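Local coordinates for protein peptidoglycan glycosyltransferase (Eggerthella lenta, PDB 4MNR) that belongs to the penicillin-binding proteins, pairing a dimerisation domain of that family with a penicillin-binding transpeptidase domain, at residues T243-G246 against Q247-V250; L294-A298 against A299-V303; T449-E452 against V453-L456. All coordinates share one frame; numbering follows the deposited sequence.

Contact 1 of 3, residues T243-G246 against Q247-V250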
ATOM      1  N   THR A 243     -21.553   7.793  -6.671  1.00  9.44           N
ATOM      2  CA  THR A 243     -22.966   7.402  -6.799  1.00  9.21           C
ATOM      3  C   THR A 243     -23.158   6.200  -7.722  1.00 11.65           C
ATOM      4  O   THR A 243     -24.060   5.391  -7.509  1.00 13.03           O
ATOM      5  CB  THR A 243     -23.894   8.560  -7.178  1.00 11.72           C
ATOM      6  OG1 THR A 243     -23.469   9.144  -8.411  1.00 11.45           O
ATOM      7  CG2 THR A 243     -23.901   9.629  -6.065  1.00 11.77           C
ATOM      8  N   VAL A 244     -22.306   6.055  -8.732  1.00  9.58           N
ATOM      9  CA  VAL A 244     -22.371   4.848  -9.545  1.00  9.09           C
ATOM     10  C   VAL A 244     -21.871   3.647  -8.750  1.00 12.02           C
ATOM     11  O   VAL A 244     -22.504   2.598  -8.732  1.00 11.62           O
ATOM     12  CB  VAL A 244     -21.526   4.984 -10.813  1.00 10.72           C
ATOM     13  CG1 VAL A 244     -21.368   3.624 -11.501  1.00 12.91           C
ATOM     14  CG2 VAL A 244     -22.162   6.000 -11.759  1.00 10.35           C
ATOM     15  N   PHE A 245     -20.729   3.791  -8.092  1.00 11.36           N
ATOM     16  CA  PHE A 245     -20.201   2.649  -7.340  1.00 10.47           C
ATOM     17  C   PHE A 245     -21.091   2.247  -6.159  1.00 10.49           C
ATOM     18  O   PHE A 245     -21.186   1.060  -5.828  1.00 10.20           O
ATOM     19  CB  PHE A 245     -18.723   2.847  -6.974  1.00 10.24           C
ATOM     20  CG  PHE A 245     -17.806   2.461  -8.086  1.00  8.07           C
ATOM     21  CD1 PHE A 245     -17.568   3.336  -9.136  1.00 10.26           C
ATOM     22  CD2 PHE A 245     -17.251   1.189  -8.135  1.00  9.96           C
ATOM     23  CE1 PHE A 245     -16.756   2.957 -10.194  1.00 11.80           C
ATOM     24  CE2 PHE A 245     -16.428   0.799  -9.192  1.00 10.75           C
ATOM     25  CZ  PHE A 245     -16.181   1.690 -10.224  1.00 11.93           C
ATOM     26  N   GLY A 246     -21.786   3.220  -5.571  1.00  9.77           N
ATOM     27  CA  GLY A 246     -22.728   2.926  -4.513  1.00 11.26           C
ATOM     28  C   GLY A 246     -23.851   2.040  -5.019  1.00 14.68           C
ATOM     29  O   GLY A 246     -24.209   1.041  -4.396  1.00 14.00           O
ATOM     30  N   GLN A 247     -24.402   2.405  -6.171  1.00 12.81           N
ATOM     31  CA  GLN A 247     -25.465   1.617  -6.783  1.00 13.05           C
ATOM     32  C   GLN A 247     -24.969   0.233  -7.164  1.00 12.89           C
ATOM     33  O   GLN A 247     -25.702  -0.746  -7.040  1.00 12.57           O
ATOM     34  CB  GLN A 247     -26.007   2.330  -8.015  1.00 14.04           C
ATOM     35  CG  GLN A 247     -26.736   3.627  -7.686  1.00 12.78           C
ATOM     36  CD  GLN A 247     -27.150   4.354  -8.945  1.00 15.44           C
ATOM     37  OE1 GLN A 247     -28.235   4.112  -9.482  1.00 20.71           O
ATOM     38  NE2 GLN A 247     -26.271   5.229  -9.444  1.00 13.79           N
ATOM     39  N   LEU A 248     -23.734   0.162  -7.663  1.00 10.62           N
ATOM     40  CA  LEU A 248     -23.146  -1.114  -8.040  1.00  9.69           C
ATOM     41  C   LEU A 248     -22.994  -2.015  -6.808  1.00 13.17           C
ATOM     42  O   LEU A 248     -23.280  -3.200  -6.872  1.00 13.50           O
ATOM     43  CB  LEU A 248     -21.809  -0.892  -8.772  1.00 10.36           C
ATOM     44  CG  LEU A 248     -21.013  -2.147  -9.120  1.00 12.47           C
ATOM     45  CD1 LEU A 248     -21.796  -3.059 -10.079  1.00 14.08           C
ATOM     46  CD2 LEU A 248     -19.653  -1.738  -9.711  1.00 12.57           C
ATOM     47  N   GLY A 249     -22.581  -1.439  -5.682  1.00 12.93           N
ATOM     48  CA  GLY A 249     -22.506  -2.168  -4.424  1.00 12.66           C
ATOM     49  C   GLY A 249     -23.838  -2.769  -3.997  1.00 13.16           C
ATOM     50  O   GLY A 249     -23.905  -3.941  -3.621  1.00 13.21           O
ATOM     51  N   VAL A 250     -24.897  -1.969  -4.052  1.00 14.05           N
ATOM     52  CA  VAL A 250     -26.225  -2.456  -3.698  1.00 14.46           C
ATOM     53  C   VAL A 250     -26.660  -3.547  -4.675  1.00 12.75           C
ATOM     54  O   VAL A 250     -27.280  -4.536  -4.282  1.00 18.36           O
ATOM     55  CB  VAL A 250     -27.254  -1.309  -3.688  1.00 14.84           C
ATOM     56  CG1 VAL A 250     -28.683  -1.851  -3.654  1.00 17.63           C
ATOM     57  CG2 VAL A 250     -26.989  -0.378  -2.513  1.00 17.03           C
TER
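Thr243 O is held twice by the same residue, Gln247, once through the side-chain amide and once through the backbone. The bond from Gln247 NE2 to Thr243 O is 2.9 Å long and fairly straight at the hydrogen. The backbone bond from Gln247 N to Thr243 O is longer, 3.3 Å, and the two donors reach the oxygen from opposite faces of the carbonyl plane, neither of them along a lone pair. Thr243 O lies almost in the plane of the Gln247 amide, 5° out of it, which suits an N-H aimed straight at its acceptor. With CG of Gln247 anti to its own carbonyl carbon (chi1 -67°) and the chain extended beyond, the side chain runs back along the helix, and its CG passes 3.2 Å from Thr243 O. The same NE2 also donates to Ser208 O of strand 206-209, so the amide joins the helix to that strand, while Thr243 OG1 is hydrogen-bonded to Pro210 O, just past the end of that strand.

The regular helical bonds follow: Leu248 N to Val244 O at 2.9 Å, Gly249 N to Phe245 O at 2.9 Å and Val250 N to Gly246 O at 3.1 Å. Among the side chains, Phe245 and Leu248 leave the helix in the same direction and run alongside each other, with Leu248 CD2 4.1 Å from Phe245 CD2. Both also pack on Leu233 and on Thr191, from helices 233-239 and 188-197. Val250 sets its CG2 over the backbone, 3.6 Å from Gly246 O. This is the i to i+4 pattern of an alpha-helix, here the early part of helix 242-263 in the penicillin-binding transpeptidase domain, with apolar side chains packed on helices 188-197 and 233-239 and on strand 206-209, and Gln247 hydrogen-bonded to that strand.

Contact 2 of 3, residues L294-A298 against A299-V303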
ATOM      1  N   LEU A 294     -23.290  -0.320   2.819  1.00 10.83           N
ATOM      2  CA  LEU A 294     -22.863  -1.166   1.699  1.00 10.53           C
ATOM      3  C   LEU A 294     -22.451  -0.322   0.496  1.00  9.99           C
ATOM      4  O   LEU A 294     -21.405  -0.550  -0.126  1.00  9.57           O
ATOM      5  CB  LEU A 294     -24.000  -2.125   1.320  1.00 11.00           C
ATOM      6  CG  LEU A 294     -23.818  -2.922   0.018  1.00 11.88           C
ATOM      7  CD1 LEU A 294     -22.548  -3.770   0.038  1.00 12.25           C
ATOM      8  CD2 LEU A 294     -25.033  -3.815  -0.208  1.00 14.96           C
ATOM      9  N   ALA A 295     -23.270   0.671   0.186  1.00 10.47           N
ATOM     10  CA  ALA A 295     -22.994   1.556  -0.939  1.00  9.68           C
ATOM     11  C   ALA A 295     -21.673   2.295  -0.746  1.00  9.25           C
ATOM     12  O   ALA A 295     -20.843   2.346  -1.652  1.00 10.41           O
ATOM     13  CB  ALA A 295     -24.137   2.552  -1.109  1.00 12.42           C
ATOM     14  N   TRP A 296     -21.469   2.861   0.440  1.00 10.54           N
ATOM     15  CA  TRP A 296     -20.213   3.555   0.706  1.00  9.13           C
ATOM     16  C   TRP A 296     -19.000   2.623   0.737  1.00  8.77           C
ATOM     17  O   TRP A 296     -17.916   2.995   0.294  1.00 10.40           O
ATOM     18  CB  TRP A 296     -20.312   4.353   2.009  1.00  9.78           C
ATOM     19  CG  TRP A 296     -20.870   5.741   1.804  1.00 11.91           C
ATOM     20  CD1 TRP A 296     -22.018   6.256   2.330  1.00 12.14           C
ATOM     21  CD2 TRP A 296     -20.288   6.784   1.017  1.00 11.62           C
ATOM     22  NE1 TRP A 296     -22.183   7.564   1.929  1.00 13.44           N
ATOM     23  CE2 TRP A 296     -21.136   7.907   1.115  1.00 13.83           C
ATOM     24  CE3 TRP A 296     -19.137   6.875   0.231  1.00 12.08           C
ATOM     25  CZ2 TRP A 296     -20.861   9.107   0.462  1.00 16.11           C
ATOM     26  CZ3 TRP A 296     -18.867   8.071  -0.422  1.00 13.86           C
ATOM     27  CH2 TRP A 296     -19.729   9.166  -0.300  1.00 14.81           C
ATOM     28  N   ALA A 297     -19.173   1.415   1.256  1.00  9.00           N
ATOM     29  CA  ALA A 297     -18.061   0.461   1.261  1.00  8.80           C
ATOM     30  C   ALA A 297     -17.620   0.155  -0.164  1.00  9.43           C
ATOM     31  O   ALA A 297     -16.420   0.025  -0.445  1.00  9.35           O
ATOM     32  CB  ALA A 297     -18.452  -0.831   1.984  1.00  9.89           C
ATOM     33  N   ALA A 298     -18.587   0.042  -1.072  1.00 11.33           N
ATOM     34  CA  ALA A 298     -18.258  -0.234  -2.474  1.00 12.73           C
ATOM     35  C   ALA A 298     -17.445   0.899  -3.071  1.00 11.82           C
ATOM     36  O   ALA A 298     -16.658   0.693  -4.004  1.00 10.35           O
ATOM     37  CB  ALA A 298     -19.524  -0.475  -3.292  1.00 13.38           C
ATOM     38  N   ALA A 299     -17.619   2.098  -2.524  1.00 10.67           N
ATOM     39  CA  ALA A 299     -16.868   3.261  -2.982  1.00 11.22           C
ATOM     40  C   ALA A 299     -15.617   3.497  -2.150  1.00 15.74           C
ATOM     41  O   ALA A 299     -14.933   4.513  -2.314  1.00 19.33           O
ATOM     42  CB  ALA A 299     -17.743   4.498  -2.950  1.00 12.55           C
ATOM     43  N   GLY A 300     -15.316   2.578  -1.246  1.00 12.18           N
ATOM     44  CA  GLY A 300     -14.081   2.672  -0.490  1.00 10.21           C
ATOM     45  C   GLY A 300     -14.120   3.437   0.825  1.00 12.97           C
ATOM     46  O   GLY A 300     -13.065   3.672   1.422  1.00 13.40           O
ATOM     47  N   GLU A 301     -15.307   3.835   1.292  1.00  8.35           N
ATOM     48  CA  GLU A 301     -15.395   4.577   2.542  1.00 10.07           C
ATOM     49  C   GLU A 301     -15.976   3.721   3.666  1.00 10.71           C
ATOM     50  O   GLU A 301     -17.066   3.163   3.529  1.00 13.30           O
ATOM     51  CB  GLU A 301     -16.243   5.842   2.367  1.00 12.88           C
ATOM     52  CG  GLU A 301     -15.571   6.920   1.509  1.00 16.21           C
ATOM     53  CD  GLU A 301     -14.377   7.579   2.193  1.00 22.83           C
ATOM     54  OE1 GLU A 301     -14.122   7.314   3.391  1.00 23.56           O
ATOM     55  OE2 GLU A 301     -13.693   8.375   1.524  1.00 24.88           O
ATOM     56  N   PRO A 302     -15.241   3.604   4.779  1.00 10.90           N
ATOM     57  CA  PRO A 302     -15.702   2.828   5.933  1.00 12.28           C
ATOM     58  C   PRO A 302     -16.599   3.640   6.858  1.00 12.69           C
ATOM     59  O   PRO A 302     -16.109   4.253   7.810  1.00 18.43           O
ATOM     60  CB  PRO A 302     -14.399   2.461   6.641  1.00 12.18           C
ATOM     61  CG  PRO A 302     -13.460   3.612   6.314  1.00 14.01           C
ATOM     62  CD  PRO A 302     -13.842   4.051   4.916  1.00 14.07           C
ATOM     63  N   VAL A 303     -17.901   3.639   6.590  1.00 11.91           N
ATOM     64  CA  VAL A 303     -18.818   4.491   7.342  1.00 13.33           C
ATOM     65  C   VAL A 303     -19.575   3.759   8.451  1.00 15.85           C
ATOM     66  O   VAL A 303     -20.414   4.361   9.114  1.00 16.37           O
ATOM     67  CB  VAL A 303     -19.833   5.191   6.405  1.00 15.29           C
ATOM     68  CG1 VAL A 303     -19.116   5.946   5.295  1.00 15.61           C
ATOM     69  CG2 VAL A 303     -20.804   4.175   5.811  1.00 15.96           C
TER
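Trp296 O is the acceptor on which the end of the helix converges. Glu301 N reaches it at 2.9 Å with a nearly straight N-H (163°), from above the carbonyl plane, and Ala299 N adds a weak, strongly bent bond. Beside it, Gly300 N donates to Ala297 O at 2.9 Å, steeply above that carbonyl's plane. The two sound bonds define a Schellman motif, in which Gly300, at positive phi, is the C-prime residue that turns the chain out of helix 291-298.

Past the turn, the chain runs back past the root of the Trp296 side chain. Glu301 lies beside Trp296, its CB 3.7 Å from Trp296 CE3, and the bend at chi2 (-70°) carries the carboxylate off to where OE2 accepts from Glu405 N of strand 398-406. The carboxylate is turned nearly perpendicular to the indole (80°), so it does not stack on it. Val303 lies across the tryptophan side chain: both methyls meet Trp296 CB, CG2 at 3.8 Å, and CG1 also reaches Trp296 CG at 3.9 Å. The indole NE1 donates to Thr219 O of strand 218-221, and the ring of Trp292 makes an edge-to-face contact with that of Trp296.

Contact 3 of 3, residues T449-E452 against V453-L456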
ATOM      1  N   THR A 449      11.033   6.949 -11.739  1.00 12.05           N
ATOM      2  CA  THR A 449      12.318   6.518 -11.202  1.00 11.65           C
ATOM      3  C   THR A 449      12.460   5.008 -11.273  1.00 11.85           C
ATOM      4  O   THR A 449      13.509   4.505 -11.682  1.00 14.46           O
ATOM      5  CB  THR A 449      12.527   7.003  -9.755  1.00 14.57           C
ATOM      6  OG1 THR A 449      12.600   8.435  -9.758  1.00 16.63           O
ATOM      7  CG2 THR A 449      13.834   6.453  -9.197  1.00 13.32           C
ATOM      8  N   ALA A 450      11.413   4.289 -10.885  1.00 11.50           N
ATOM      9  CA  ALA A 450      11.437   2.830 -10.995  1.00 13.24           C
ATOM     10  C   ALA A 450      11.698   2.379 -12.440  1.00 13.71           C
ATOM     11  O   ALA A 450      12.508   1.481 -12.670  1.00 13.99           O
ATOM     12  CB  ALA A 450      10.149   2.222 -10.462  1.00 10.35           C
ATOM     13  N   LEU A 451      11.037   3.007 -13.411  1.00 12.38           N
ATOM     14  CA  LEU A 451      11.233   2.623 -14.816  1.00 13.60           C
ATOM     15  C   LEU A 451      12.638   2.955 -15.305  1.00 16.05           C
ATOM     16  O   LEU A 451      13.222   2.217 -16.095  1.00 16.81           O
ATOM     17  CB  LEU A 451      10.183   3.283 -15.716  1.00 12.83           C
ATOM     18  CG  LEU A 451       8.771   2.796 -15.395  1.00 16.58           C
ATOM     19  CD1 LEU A 451       7.744   3.750 -15.974  1.00 17.54           C
ATOM     20  CD2 LEU A 451       8.560   1.399 -15.951  1.00 18.68           C
ATOM     21  N   GLU A 452      13.188   4.070 -14.831  1.00 14.08           N
ATOM     22  CA  GLU A 452      14.570   4.418 -15.175  1.00 14.69           C
ATOM     23  C   GLU A 452      15.570   3.391 -14.626  1.00 15.30           C
ATOM     24  O   GLU A 452      16.501   2.970 -15.336  1.00 17.71           O
ATOM     25  CB  GLU A 452      14.903   5.813 -14.647  1.00 20.83           C
ATOM     26  CG  GLU A 452      14.210   6.942 -15.390  1.00 25.98           C
ATOM     27  CD  GLU A 452      14.331   8.278 -14.670  1.00 33.22           C
ATOM     28  OE1 GLU A 452      14.842   8.308 -13.526  1.00 33.08           O
ATOM     29  OE2 GLU A 452      13.914   9.299 -15.254  1.00 35.24           O
ATOM     30  N   VAL A 453      15.379   3.013 -13.361  1.00 14.38           N
ATOM     31  CA  VAL A 453      16.258   2.059 -12.686  1.00 15.11           C
ATOM     32  C   VAL A 453      16.222   0.716 -13.403  1.00 17.63           C
ATOM     33  O   VAL A 453      17.263   0.073 -13.607  1.00 19.91           O
ATOM     34  CB  VAL A 453      15.844   1.895 -11.211  1.00 16.66           C
ATOM     35  CG1 VAL A 453      16.476   0.648 -10.604  1.00 20.82           C
ATOM     36  CG2 VAL A 453      16.217   3.145 -10.433  1.00 17.16           C
ATOM     37  N   GLN A 454      15.024   0.330 -13.830  1.00 16.58           N
ATOM     38  CA  GLN A 454      14.817  -0.933 -14.535  1.00 20.97           C
ATOM     39  C   GLN A 454      15.259  -0.881 -16.004  1.00 24.78           C
ATOM     40  O   GLN A 454      15.276  -1.902 -16.690  1.00 27.27           O
ATOM     41  CB  GLN A 454      13.348  -1.373 -14.419  1.00 19.27           C
ATOM     42  CG  GLN A 454      12.900  -1.718 -12.990  1.00 20.02           C
ATOM     43  CD  GLN A 454      11.420  -2.057 -12.902  1.00 28.99           C
ATOM     44  OE1 GLN A 454      10.661  -1.792 -13.834  1.00 32.34           O
ATOM     45  NE2 GLN A 454      11.002  -2.640 -11.776  1.00 23.37           N
ATOM     46  N   GLY A 455      15.620   0.304 -16.489  1.00 20.29           N
ATOM     47  CA  GLY A 455      16.137   0.443 -17.834  1.00 18.84           C
ATOM     48  C   GLY A 455      15.128   0.750 -18.933  1.00 19.94           C
ATOM     49  O   GLY A 455      15.511   0.909 -20.093  1.00 23.76           O
ATOM     50  N   LEU A 456      13.847   0.842 -18.577  1.00 17.23           N
ATOM     51  CA  LEU A 456      12.795   1.049 -19.581  1.00 24.22           C
ATOM     52  C   LEU A 456      12.718   2.495 -20.041  1.00 27.87           C
ATOM     53  O   LEU A 456      12.179   2.790 -21.106  1.00 31.04           O
ATOM     54  CB  LEU A 456      11.443   0.586 -19.044  1.00 23.69           C
ATOM     55  CG  LEU A 456      11.388  -0.917 -18.788  1.00 23.22           C
ATOM     56  CD1 LEU A 456      10.198  -1.272 -17.899  1.00 22.64           C
ATOM     57  CD2 LEU A 456      11.311  -1.651 -20.109  1.00 25.80           C
TER
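Val453 closes a regular helical bond with Thr449, its N 2.9 Å from Thr449 O. Its CG2, anti to the carbonyl carbon, falls back over the preceding turn and lies 3.3 Å from the same Thr449 O. The valine also packs against Lys116 and Ile117 of helix 115-125, the helix that Thr449 and Ala450 touch as well.

Gln454 N continues the pattern to Ala450 O at 3.0 Å. The side chain leans back toward that carbonyl, with CG 3.2 Å from Ala450 O, but its amide works elsewhere: NE2 donates to Arg424 O, which ties this last turn to the residue just ahead of strand 425-431.

At Gly455 the backbone leaves helical angles, its phi reaching 92°. Gly455 N turns to Glu452 O at 3.0 Å, meeting that carbonyl from well above its plane (71° out).

Leu456 N then bonds back to Leu451 O at 2.9 Å, with a rather bent N-H (133°) and the donor tilted from the carbonyl plane. This backward reach brings the two leucine side chains together: they cross obliquely, and Leu456 CD1 meets Leu451 CD2 at 3.7 Å. Leu451 is buried and also packs on Ile392; Leu456 lies at the surface. The paired bonds from Gly455 and Leu456 into the last turn, with an apolar contact spanning them, are those of a Schellman motif, here terminating helix 438-453 close to the C-terminus of the chain.

In the fold
Contacts 1 and 2 are largely buried and belong to one packed region, their centres about 9 Å apart. Helix 242-263 and the end of helix 291-298 meet directly there: Ala298 CB lies 3.4 Å from Phe245 O and Ala295 CB 3.6 Å from Gly246 O, small side chains against helix backbone. Contact 3 is more exposed, about 38 Å from contact 1 and 36 Å from contact 2 between centres, and across the chain's centre from contact 2. Contact 1 stays within a continuing helix and adds a side-chain amide bond, whereas contacts 2 and 3 share Schellman endings, accompanied by packing of Glu301 and Val303 on an indole in the former and by a leucine pair in the latter.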